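Local coordinates for glycosyl hydrolases family 31 family protein (Aspergillus niger, PDB 6DRU), which catalyses the release of alpha-xylose from the non-reducing terminal glucose of xyloglucan oligosaccharides, as a family 31 glycoside hydrolase, at residues K390-D395 with E449-A454; A442-I447 with S481-G486; Q642-P647 with F704-R709. One frame throughout, in Å; residues are numbered along the deposited sequence.

Contact 1: residues K390-D395 with E449-A454. With NAG (2-acetamido-2-deoxy-beta-D-glucopyranose), chain M; XYS (alpha-D-xylopyranose), chain N.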
loop_
_atom_site.group_PDB
_atom_site.type_symbol
_atom_site.label_atom_id
_atom_site.label_comp_id
_atom_site.label_asym_id
_atom_site.label_seq_id
_atom_site.Cartn_x
_atom_site.Cartn_y
_atom_site.Cartn_z
ATOM N N LYS A 390 -40.784 14.198 17.619
ATOM C CA LYS A 390 -39.723 15.195 17.558
ATOM C C LYS A 390 -38.463 14.769 18.300
ATOM O O LYS A 390 -37.557 15.587 18.484
ATOM C CB LYS A 390 -40.235 16.526 18.108
ATOM C CG LYS A 390 -41.596 16.920 17.560
ATOM C CD LYS A 390 -42.041 18.277 18.073
ATOM C CE LYS A 390 -42.922 18.979 17.054
ATOM N NZ LYS A 390 -42.904 20.460 17.226
ATOM N N ASN A 391 -38.378 13.512 18.718
ATOM C CA ASN A 391 -37.164 12.950 19.290
ATOM C C ASN A 391 -36.767 11.739 18.461
ATOM O O ASN A 391 -37.632 11.006 17.972
ATOM C CB ASN A 391 -37.374 12.565 20.756
ATOM C CG ASN A 391 -37.860 13.732 21.597
ATOM O OD1 ASN A 391 -37.063 14.526 22.099
ATOM N ND2 ASN A 391 -39.175 13.846 21.747
ATOM N N PHE A 392 -35.464 11.531 18.285
ATOM C CA PHE A 392 -34.987 10.570 17.300
ATOM C C PHE A 392 -33.991 9.597 17.912
ATOM O O PHE A 392 -33.126 9.983 18.702
ATOM C CB PHE A 392 -34.367 11.293 16.108
ATOM C CG PHE A 392 -35.361 12.089 15.320
ATOM C CD1 PHE A 392 -36.211 11.462 14.428
ATOM C CD2 PHE A 392 -35.469 13.459 15.494
ATOM C CE1 PHE A 392 -37.137 12.186 13.706
ATOM C CE2 PHE A 392 -36.397 14.191 14.774
ATOM C CZ PHE A 392 -37.232 13.553 13.879
ATOM N N TRP A 393 -34.124 8.333 17.528
ATOM C CA TRP A 393 -33.286 7.241 18.010
ATOM C C TRP A 393 -32.348 6.846 16.874
ATOM O O TRP A 393 -32.734 6.104 15.967
ATOM C CB TRP A 393 -34.153 6.069 18.465
ATOM C CG TRP A 393 -33.404 4.954 19.117
ATOM C CD1 TRP A 393 -32.076 4.924 19.419
ATOM C CD2 TRP A 393 -33.945 3.701 19.555
ATOM N NE1 TRP A 393 -31.756 3.730 20.014
ATOM C CE2 TRP A 393 -32.885 2.962 20.110
ATOM C CE3 TRP A 393 -35.223 3.135 19.528
ATOM C CZ2 TRP A 393 -33.061 1.684 20.637
ATOM C CZ3 TRP A 393 -35.397 1.867 20.053
ATOM C CH2 TRP A 393 -34.321 1.154 20.598
ATOM N N ILE A 394 -31.119 7.358 16.919
ATOM C CA ILE A 394 -30.141 7.127 15.855
ATOM C C ILE A 394 -29.315 5.907 16.250
ATOM O O ILE A 394 -28.260 6.006 16.876
ATOM C CB ILE A 394 -29.288 8.358 15.584
ATOM C CG1 ILE A 394 -28.995 9.106 16.888
ATOM C CG2 ILE A 394 -30.002 9.230 14.589
ATOM C CD1 ILE A 394 -28.090 10.310 16.719
ATOM N N ASP A 395 -29.805 4.741 15.856
ATOM C CA ASP A 395 -29.260 3.460 16.262
ATOM C C ASP A 395 -28.329 2.915 15.186
ATOM O O ASP A 395 -28.460 3.244 14.004
ATOM C CB ASP A 395 -30.407 2.481 16.529
ATOM C CG ASP A 395 -29.934 1.136 17.027
ATOM O OD1 ASP A 395 -30.499 0.118 16.578
ATOM O OD2 ASP A 395 -28.988 1.095 17.842
ATOM N N GLU A 449 -28.092 19.777 14.334
ATOM C CA GLU A 449 -28.317 20.869 13.394
ATOM C C GLU A 449 -29.796 20.998 13.052
ATOM O O GLU A 449 -30.316 22.112 12.923
ATOM C CB GLU A 449 -27.489 20.648 12.128
ATOM C CG GLU A 449 -25.986 20.767 12.336
ATOM C CD GLU A 449 -25.186 20.290 11.134
ATOM O OE1 GLU A 449 -25.723 19.498 10.330
ATOM O OE2 GLU A 449 -24.014 20.707 11.001
ATOM N N GLY A 450 -30.492 19.868 12.911
ATOM C CA GLY A 450 -31.916 19.920 12.619
ATOM C C GLY A 450 -32.737 20.437 13.783
ATOM O O GLY A 450 -33.645 21.252 13.600
ATOM N N PHE A 451 -32.442 19.958 14.994
ATOM C CA PHE A 451 -33.113 20.470 16.185
ATOM C C PHE A 451 -32.931 21.976 16.309
ATOM O O PHE A 451 -33.908 22.726 16.424
ATOM C CB PHE A 451 -32.574 19.767 17.433
ATOM C CG PHE A 451 -33.167 18.407 17.675
ATOM C CD1 PHE A 451 -34.323 18.009 17.027
ATOM C CD2 PHE A 451 -32.562 17.525 18.558
ATOM C CE1 PHE A 451 -34.865 16.756 17.254
ATOM C CE2 PHE A 451 -33.098 16.273 18.790
ATOM C CZ PHE A 451 -34.252 15.888 18.137
ATOM N N ARG A 452 -31.678 22.438 16.282
ATOM C CA ARG A 452 -31.403 23.855 16.482
ATOM C C ARG A 452 -31.957 24.709 15.348
ATOM O O ARG A 452 -32.268 25.887 15.558
ATOM C CB ARG A 452 -29.897 24.074 16.627
ATOM C CG ARG A 452 -29.284 23.358 17.819
ATOM C CD ARG A 452 -29.887 23.845 19.120
ATOM N NE ARG A 452 -29.259 23.224 20.281
ATOM C CZ ARG A 452 -29.602 23.482 21.539
ATOM N NH1 ARG A 452 -30.569 24.352 21.798
ATOM N NH2 ARG A 452 -28.977 22.873 22.537
ATOM N N ASN A 453 -32.105 24.136 14.150
ATOM C CA ASN A 453 -32.642 24.898 13.027
ATOM C C ASN A 453 -34.146 25.100 13.165
ATOM O O ASN A 453 -34.663 26.180 12.861
ATOM C CB ASN A 453 -32.319 24.194 11.708
ATOM C CG ASN A 453 -32.769 24.986 10.490
ATOM O OD1 ASN A 453 -33.665 24.562 9.760
ATOM N ND2 ASN A 453 -32.144 26.137 10.261
ATOM N N ALA A 454 -34.862 24.070 13.620
ATOM C CA ALA A 454 -36.310 24.179 13.748
ATOM C C ALA A 454 -36.705 25.141 14.863
ATOM O O ALA A 454 -37.676 25.894 14.723
ATOM C CB ALA A 454 -36.920 22.797 13.990
HETATM C C1 NAG M . -32.601 26.848 9.049
HETATM C C2 NAG M . -32.548 28.357 8.893
HETATM C C3 NAG M . -33.464 28.877 7.840
HETATM C C4 NAG M . -33.359 28.064 6.570
HETATM C C5 NAG M . -33.504 26.594 6.887
HETATM C C6 NAG M . -33.375 25.785 5.618
HETATM C C7 NAG M . -34.019 28.929 10.867
HETATM C C8 NAG M . -34.134 29.659 12.189
HETATM N N2 NAG M . -32.790 28.998 10.147
HETATM O O3 NAG M . -33.169 30.233 7.597
HETATM O O4 NAG M . -34.376 28.453 5.677
HETATM O O5 NAG M . -32.493 26.227 7.791
HETATM O O6 NAG M . -33.434 24.411 5.929
HETATM O O7 NAG M . -34.979 28.303 10.457
HETATM C C1 XYS N . -30.106 -2.580 17.861
HETATM C C2 XYS N . -30.281 -1.694 19.073
HETATM C C3 XYS N . -31.524 -2.122 19.821
HETATM C C4 XYS N . -32.704 -2.147 18.874
HETATM C C5 XYS N . -32.353 -2.972 17.655
HETATM O O1 XYS N . -29.994 -3.921 18.275
HETATM O O2 XYS N . -29.154 -1.806 19.909
HETATM O O3 XYS N . -31.780 -1.219 20.871
HETATM O O4 XYS N . -33.812 -2.722 19.524
HETATM O O5 XYS N . -31.220 -2.429 17.012
#

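Contact 2: residues A442-I447 with S481-G486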
loop_
_atom_site.group_PDB
_atom_site.type_symbol
_atom_site.label_atom_id
_atom_site.label_comp_id
_atom_site.label_asym_id
_atom_site.label_seq_id
_atom_site.Cartn_x
_atom_site.Cartn_y
_atom_site.Cartn_z
ATOM N N ALA A 442 -20.614 12.883 13.758
ATOM C CA ALA A 442 -21.306 13.653 12.733
ATOM C C ALA A 442 -22.754 13.216 12.565
ATOM O O ALA A 442 -23.572 14.008 12.084
ATOM C CB ALA A 442 -20.569 13.538 11.398
ATOM N N HIS A 443 -23.085 11.979 12.942
ATOM C CA HIS A 443 -24.478 11.546 12.901
ATOM C C HIS A 443 -25.295 12.240 13.985
ATOM O O HIS A 443 -26.422 12.682 13.731
ATOM C CB HIS A 443 -24.560 10.026 13.043
ATOM C CG HIS A 443 -25.882 9.451 12.639
ATOM N ND1 HIS A 443 -26.534 9.824 11.484
ATOM C CD2 HIS A 443 -26.671 8.524 13.232
ATOM C CE1 HIS A 443 -27.668 9.154 11.384
ATOM N NE2 HIS A 443 -27.773 8.356 12.429
ATOM N N GLN A 444 -24.749 12.337 15.202
ATOM C CA GLN A 444 -25.379 13.162 16.228
ATOM C C GLN A 444 -25.516 14.601 15.752
ATOM O O GLN A 444 -26.554 15.240 15.962
ATOM C CB GLN A 444 -24.564 13.118 17.522
ATOM C CG GLN A 444 -24.394 11.742 18.132
ATOM C CD GLN A 444 -23.581 11.781 19.412
ATOM O OE1 GLN A 444 -22.352 11.829 19.381
ATOM N NE2 GLN A 444 -24.266 11.770 20.548
ATOM N N GLN A 445 -24.470 15.122 15.106
ATOM C CA GLN A 445 -24.483 16.495 14.614
ATOM C C GLN A 445 -25.602 16.727 13.608
ATOM O O GLN A 445 -26.158 17.829 13.545
ATOM C CB GLN A 445 -23.122 16.826 13.995
ATOM C CG GLN A 445 -23.025 18.201 13.356
ATOM C CD GLN A 445 -21.754 18.377 12.545
ATOM O OE1 GLN A 445 -21.199 17.413 12.017
ATOM N NE2 GLN A 445 -21.285 19.616 12.441
ATOM N N ALA A 446 -25.950 15.708 12.819
ATOM C CA ALA A 446 -27.006 15.870 11.825
ATOM C C ALA A 446 -28.337 16.241 12.472
ATOM O O ALA A 446 -29.043 17.131 11.983
ATOM C CB ALA A 446 -27.146 14.592 10.998
ATOM N N ILE A 447 -28.692 15.582 13.577
ATOM C CA ILE A 447 -29.953 15.904 14.244
ATOM C C ILE A 447 -29.807 17.146 15.108
ATOM O O ILE A 447 -30.761 17.921 15.251
ATOM C CB ILE A 447 -30.465 14.707 15.063
ATOM C CG1 ILE A 447 -30.760 13.524 14.151
ATOM C CG2 ILE A 447 -31.716 15.067 15.832
ATOM C CD1 ILE A 447 -29.661 12.529 14.136
ATOM N N SER A 481 -28.037 14.935 23.055
ATOM C CA SER A 481 -27.942 13.527 22.703
ATOM C C SER A 481 -27.461 12.737 23.910
ATOM O O SER A 481 -26.535 13.159 24.607
ATOM C CB SER A 481 -26.988 13.321 21.521
ATOM O OG SER A 481 -26.957 11.963 21.117
ATOM N N MET A 482 -28.093 11.590 24.147
ATOM C CA MET A 482 -27.735 10.702 25.244
ATOM C C MET A 482 -27.203 9.386 24.690
ATOM O O MET A 482 -27.692 8.883 23.674
ATOM C CB MET A 482 -28.933 10.446 26.165
ATOM C CG MET A 482 -30.097 9.731 25.501
ATOM S SD MET A 482 -31.478 9.437 26.621
ATOM C CE MET A 482 -32.347 10.999 26.502
ATOM N N ILE A 483 -26.194 8.839 25.360
ATOM C CA ILE A 483 -25.552 7.595 24.950
ATOM C C ILE A 483 -26.106 6.466 25.806
ATOM O O ILE A 483 -26.339 6.644 27.009
ATOM C CB ILE A 483 -24.020 7.697 25.101
ATOM C CG1 ILE A 483 -23.475 8.899 24.325
ATOM C CG2 ILE A 483 -23.344 6.424 24.623
ATOM C CD1 ILE A 483 -23.658 8.805 22.836
ATOM N N TRP A 484 -26.320 5.301 25.196
ATOM C CA TRP A 484 -26.723 4.119 25.942
ATOM C C TRP A 484 -25.786 2.970 25.595
ATOM O O TRP A 484 -25.186 2.938 24.518
ATOM C CB TRP A 484 -28.202 3.753 25.689
ATOM C CG TRP A 484 -28.469 2.688 24.668
ATOM C CD1 TRP A 484 -28.654 1.357 24.909
ATOM C CD2 TRP A 484 -28.640 2.866 23.257
ATOM N NE1 TRP A 484 -28.904 0.691 23.734
ATOM C CE2 TRP A 484 -28.901 1.594 22.704
ATOM C CE3 TRP A 484 -28.584 3.972 22.404
ATOM C CZ2 TRP A 484 -29.107 1.400 21.341
ATOM C CZ3 TRP A 484 -28.790 3.776 21.050
ATOM C CH2 TRP A 484 -29.043 2.500 20.531
ATOM N N SER A 485 -25.659 2.029 26.531
ATOM C CA SER A 485 -24.581 1.048 26.510
ATOM C C SER A 485 -24.740 -0.033 25.446
ATOM O O SER A 485 -23.898 -0.935 25.393
ATOM C CB SER A 485 -24.456 0.396 27.887
ATOM O OG SER A 485 -25.667 -0.235 28.262
ATOM N N GLY A 486 -25.773 0.016 24.613
ATOM C CA GLY A 486 -25.878 -0.928 23.516
ATOM C C GLY A 486 -26.486 -2.263 23.916
ATOM O O GLY A 486 -27.138 -2.410 24.956
#

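Contact 3: residues Q642-P647 with F704-R709. With NAG (2-acetamido-2-deoxy-beta-D-glucopyranose), chain K.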
loop_
_atom_site.group_PDB
_atom_site.type_symbol
_atom_site.label_atom_id
_atom_site.label_comp_id
_atom_site.label_asym_id
_atom_site.label_seq_id
_atom_site.Cartn_x
_atom_site.Cartn_y
_atom_site.Cartn_z
ATOM N N GLN A 642 -20.205 0.895 42.679
ATOM C CA GLN A 642 -20.798 1.959 43.475
ATOM C C GLN A 642 -20.413 3.304 42.878
ATOM O O GLN A 642 -19.375 3.432 42.221
ATOM C CB GLN A 642 -20.346 1.911 44.941
ATOM C CG GLN A 642 -20.536 0.578 45.642
ATOM C CD GLN A 642 -20.100 0.631 47.097
ATOM O OE1 GLN A 642 -20.110 -0.381 47.801
ATOM N NE2 GLN A 642 -19.720 1.818 47.557
ATOM N N TYR A 643 -21.249 4.312 43.115
ATOM C CA TYR A 643 -20.982 5.636 42.575
ATOM C C TYR A 643 -21.852 6.654 43.290
ATOM O O TYR A 643 -22.854 6.311 43.923
ATOM C CB TYR A 643 -21.243 5.692 41.066
ATOM C CG TYR A 643 -22.686 5.460 40.682
ATOM C CD1 TYR A 643 -23.190 4.174 40.543
ATOM C CD2 TYR A 643 -23.543 6.531 40.450
ATOM C CE1 TYR A 643 -24.508 3.958 40.189
ATOM C CE2 TYR A 643 -24.861 6.326 40.097
ATOM C CZ TYR A 643 -25.339 5.037 39.967
ATOM O OH TYR A 643 -26.652 4.825 39.614
ATOM N N MET A 644 -21.455 7.916 43.174
ATOM C CA MET A 644 -22.250 9.030 43.668
ATOM C C MET A 644 -23.121 9.545 42.528
ATOM O O MET A 644 -22.603 10.043 41.522
ATOM C CB MET A 644 -21.350 10.139 44.212
ATOM C CG MET A 644 -20.621 9.775 45.503
ATOM S SD MET A 644 -21.669 9.739 46.973
ATOM C CE MET A 644 -22.131 11.463 47.120
ATOM N N PHE A 645 -24.437 9.420 42.680
ATOM C CA PHE A 645 -25.385 9.979 41.719
ATOM C C PHE A 645 -25.731 11.386 42.185
ATOM O O PHE A 645 -26.579 11.576 43.059
ATOM C CB PHE A 645 -26.624 9.101 41.601
ATOM C CG PHE A 645 -27.572 9.539 40.528
ATOM C CD1 PHE A 645 -27.169 9.571 39.205
ATOM C CD2 PHE A 645 -28.865 9.920 40.839
ATOM C CE1 PHE A 645 -28.038 9.977 38.213
ATOM C CE2 PHE A 645 -29.740 10.324 39.850
ATOM C CZ PHE A 645 -29.325 10.351 38.535
ATOM N N GLY A 646 -25.069 12.377 41.599
ATOM C CA GLY A 646 -25.127 13.726 42.100
ATOM C C GLY A 646 -24.241 13.874 43.320
ATOM O O GLY A 646 -23.492 12.961 43.683
ATOM N N PRO A 647 -24.314 15.029 43.988
ATOM C CA PRO A 647 -23.427 15.271 45.135
ATOM C C PRO A 647 -23.877 14.624 46.436
ATOM O O PRO A 647 -23.083 14.585 47.385
ATOM C CB PRO A 647 -23.438 16.801 45.258
ATOM C CG PRO A 647 -24.776 17.195 44.747
ATOM C CD PRO A 647 -25.105 16.222 43.639
ATOM N N PHE A 704 -27.602 5.341 49.925
ATOM C CA PHE A 704 -27.371 6.229 51.053
ATOM C C PHE A 704 -27.398 7.670 50.564
ATOM O O PHE A 704 -27.368 7.941 49.361
ATOM C CB PHE A 704 -26.031 5.927 51.733
ATOM C CG PHE A 704 -25.910 4.525 52.249
ATOM C CD1 PHE A 704 -25.603 3.481 51.391
ATOM C CD2 PHE A 704 -26.096 4.249 53.592
ATOM C CE1 PHE A 704 -25.488 2.191 51.863
ATOM C CE2 PHE A 704 -25.980 2.960 54.067
ATOM C CZ PHE A 704 -25.673 1.932 53.199
ATOM N N HIS A 705 -27.456 8.604 51.507
ATOM C CA HIS A 705 -27.452 10.007 51.127
ATOM C C HIS A 705 -26.764 10.839 52.196
ATOM O O HIS A 705 -26.868 10.544 53.390
ATOM C CB HIS A 705 -28.875 10.525 50.872
ATOM C CG HIS A 705 -29.719 10.630 52.103
ATOM N ND1 HIS A 705 -29.668 11.717 52.951
ATOM C CD2 HIS A 705 -30.648 9.793 52.621
ATOM C CE1 HIS A 705 -30.526 11.541 53.940
ATOM N NE2 HIS A 705 -31.133 10.381 53.763
ATOM N N LEU A 706 -26.052 11.869 51.750
ATOM C CA LEU A 706 -25.432 12.840 52.635
ATOM C C LEU A 706 -26.385 14.003 52.871
ATOM O O LEU A 706 -27.219 14.329 52.021
ATOM C CB LEU A 706 -24.117 13.351 52.047
ATOM C CG LEU A 706 -23.017 12.307 51.857
ATOM C CD1 LEU A 706 -21.876 12.863 51.020
ATOM C CD2 LEU A 706 -22.510 11.821 53.203
ATOM N N GLY A 707 -26.251 14.629 54.036
ATOM C CA GLY A 707 -27.177 15.676 54.406
ATOM C C GLY A 707 -28.577 15.115 54.612
ATOM O O GLY A 707 -28.795 13.906 54.720
ATOM N N SER A 708 -29.537 16.031 54.674
ATOM C CA SER A 708 -30.926 15.643 54.854
ATOM C C SER A 708 -31.556 15.259 53.521
ATOM O O SER A 708 -31.173 15.758 52.458
ATOM C CB SER A 708 -31.725 16.773 55.503
ATOM O OG SER A 708 -33.106 16.649 55.211
ATOM N N ARG A 709 -32.537 14.358 53.588
ATOM C CA ARG A 709 -33.219 13.933 52.372
ATOM C C ARG A 709 -34.066 15.057 51.800
ATOM O O ARG A 709 -34.172 15.208 50.575
ATOM C CB ARG A 709 -34.102 12.719 52.658
ATOM C CG ARG A 709 -35.044 12.380 51.514
ATOM C CD ARG A 709 -36.241 11.574 51.982
ATOM N NE ARG A 709 -35.873 10.246 52.452
ATOM C CZ ARG A 709 -36.659 9.183 52.339
ATOM N NH1 ARG A 709 -37.851 9.296 51.766
ATOM N NH2 ARG A 709 -36.251 8.006 52.789
HETATM C C1 NAG K . -37.383 8.200 56.451
HETATM C C2 NAG K . -38.711 7.502 56.621
HETATM C C3 NAG K . -39.684 7.930 55.587
HETATM C C4 NAG K . -39.784 9.441 55.549
HETATM C C5 NAG K . -38.408 10.062 55.431
HETATM C C6 NAG K . -38.511 11.568 55.526
HETATM C C7 NAG K . -38.784 5.290 57.699
HETATM C C8 NAG K . -39.283 5.921 58.982
HETATM N N2 NAG K . -38.516 6.095 56.562
HETATM O O3 NAG K . -40.933 7.332 55.854
HETATM O O4 NAG K . -40.566 9.831 54.444
HETATM O O5 NAG K . -37.587 9.590 56.471
HETATM O O6 NAG K . -37.219 12.130 55.469
HETATM O O7 NAG K . -38.612 4.089 57.641
#

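Contact 1: residues K390-D395 with E449-A454
Lys-390 and Phe-451 bring the two backbones nearest, with 8.6 Å between their CA atoms, where the end of segment 390-395 that holds Lys-390 faces helix 439-455. From segment 449-454, Phe-451 alone makes the contact. Its CG stands anti to its own carbonyl carbon (chi1 -80°), and from there the ring reaches from the helix across to the strand so that its far end, CE1 and CZ, does the touching. CE1 lies 3.8 Å from CD2 of Phe-392, approaching that ring at its edge and in its plane. The same end of Phe-451 also lies against the carbonyl O of Lys-390, 3.2 Å from CE1, and its edge comes close to CA of Asn-391, 4.3 Å from CZ. Tyr-385 of helix 370-385 touches Phe-451 as well, and Trp-377 and Ile-447 pack on Phe-392. Neighbouring residues serve other surfaces. On the strand side, Trp-393 and Asp-395 belong to the xylose pocket: OD1 of the active-site Asp-395 lies 2.7 Å from O5 of the sugar, and CZ2 of Trp-393 is 3.2 Å from its O3. On the helix, Asn-453 ND2 is bonded covalently to C1 of an N-acetylglucosamine. The barrel strand thus offers Phe-392 to the outer helix and its catalytic end to the sugar, the layout of a TIM barrel. No hydrogen bond joins the segments; the contact rests on van der Waals packing of Phe-451 against Phe-392 and the Lys-390 backbone.

Contact 2: residues A442-I447 with S481-G486
Gln-444 of helix 439-455 and Ser-481, at the start of strand 481-484, make the close part of this contact. NE2 of Gln-444 donates a hydrogen bond to Ser-481 OG over 2.8 Å, with an N-H...O angle of 157°, and the hydroxyl oxygen lies only 6° out of the amide plane. The glutamine gets there with CG anti to its carbonyl carbon (chi1 -60°) and the chain extended beyond, so that the amide is carried from the helix to the strand. The other amide atom, OE1, is hydrogen-bonded to Ser-476 OG, and Ser-481 OG also to Ser-467 OG on the adjacent barrel strand. Between these two segments little else meets. CD1 of Ile-483 comes to 3.8 Å from Gln-444 NE2, and no pair of apolar side chains meets across the segments. The solvent side belongs to Gln-445, one residue along the helix, which is partly exposed and makes a weak hydrogen bond from NE2 to a glycerol. At the other end of the strand Trp-484 lines the xylose pocket, its ring in a cation-pi contact with Arg-555. Helix and strand are parts of the TIM-barrel domain, and here the outer layer meets the barrel wall. Held at both nitrogen and oxygen, the buried amide is probably restrained in its rotation; one bond ties the helix to the strand at Ser-481, the other to Ser-476 outside it.

Contact 3: residues Q642-P647 with F704-R709
Met-644 and Leu-706 cross at about a right angle, touching at their methyl ends, CE of the methionine 4.2 Å from CD1 of the leucine. Each arrives differently. Leu-706 points its CB at the other segment and continues outward with CG anti to its carbonyl carbon (chi1 -63°). Met-644 sets off along the flank of strand 643-645 and reaches the leucine because its chain is bent at both chi2 and chi3, which brings the terminal methyl round. The same CD1 of Leu-706 also lies 4.2 Å from the carbonyl O of Pro-647, so one methyl group meets both the strand and the turn that follows it. Trp-677 of strand 677-679 also touches both side chains, whereas Pro-647 packs on Tyr-598 and Ile-602 of helix 596-609. Past Gly-707 the chain enters helix 709-712: Ser-708 is its N-cap, with OG hydrogen-bonded to Glu-710 N. Arg-709 then lays one face of its guanidinium against a protein-linked N-acetylglucosamine, C5 standing 3.6 Å above the plane and over its centre, and has a cation-pi contact with Trp-680. Strands 643-645 and 703-705 are not direct neighbours; strand 649-651 runs between them, antiparallel to both. The contact is therefore side-chain packing across an intervening strand, within the six-stranded antiparallel sheet of the C-terminal domain of family 31 glycoside hydrolases.

In the fold
Contacts 1 and 2 belong to the TIM-barrel domain and share helix 439-455, which presents neighbouring residues to different strands of one barrel wall: His-443 and Ile-447 to 391-394, Gln-444 to 481-484; both contacts are buried. Their segments alternate along the chain, and they meet directly where Ile-394 packs on His-443 and Ile-447, and where Trp-393 and Asp-395 touch Trp-484 beside the xylose. Contact 3 lies in the C-terminal domain, its centre about 33 Å from that of contact 1 and 29 Å from that of contact 2, and is only partly buried. Aromatic rings join contact 1, an amide-hydroxyl hydrogen bond contact 2, and the methyl ends of Met-644 and Leu-706 contact 3.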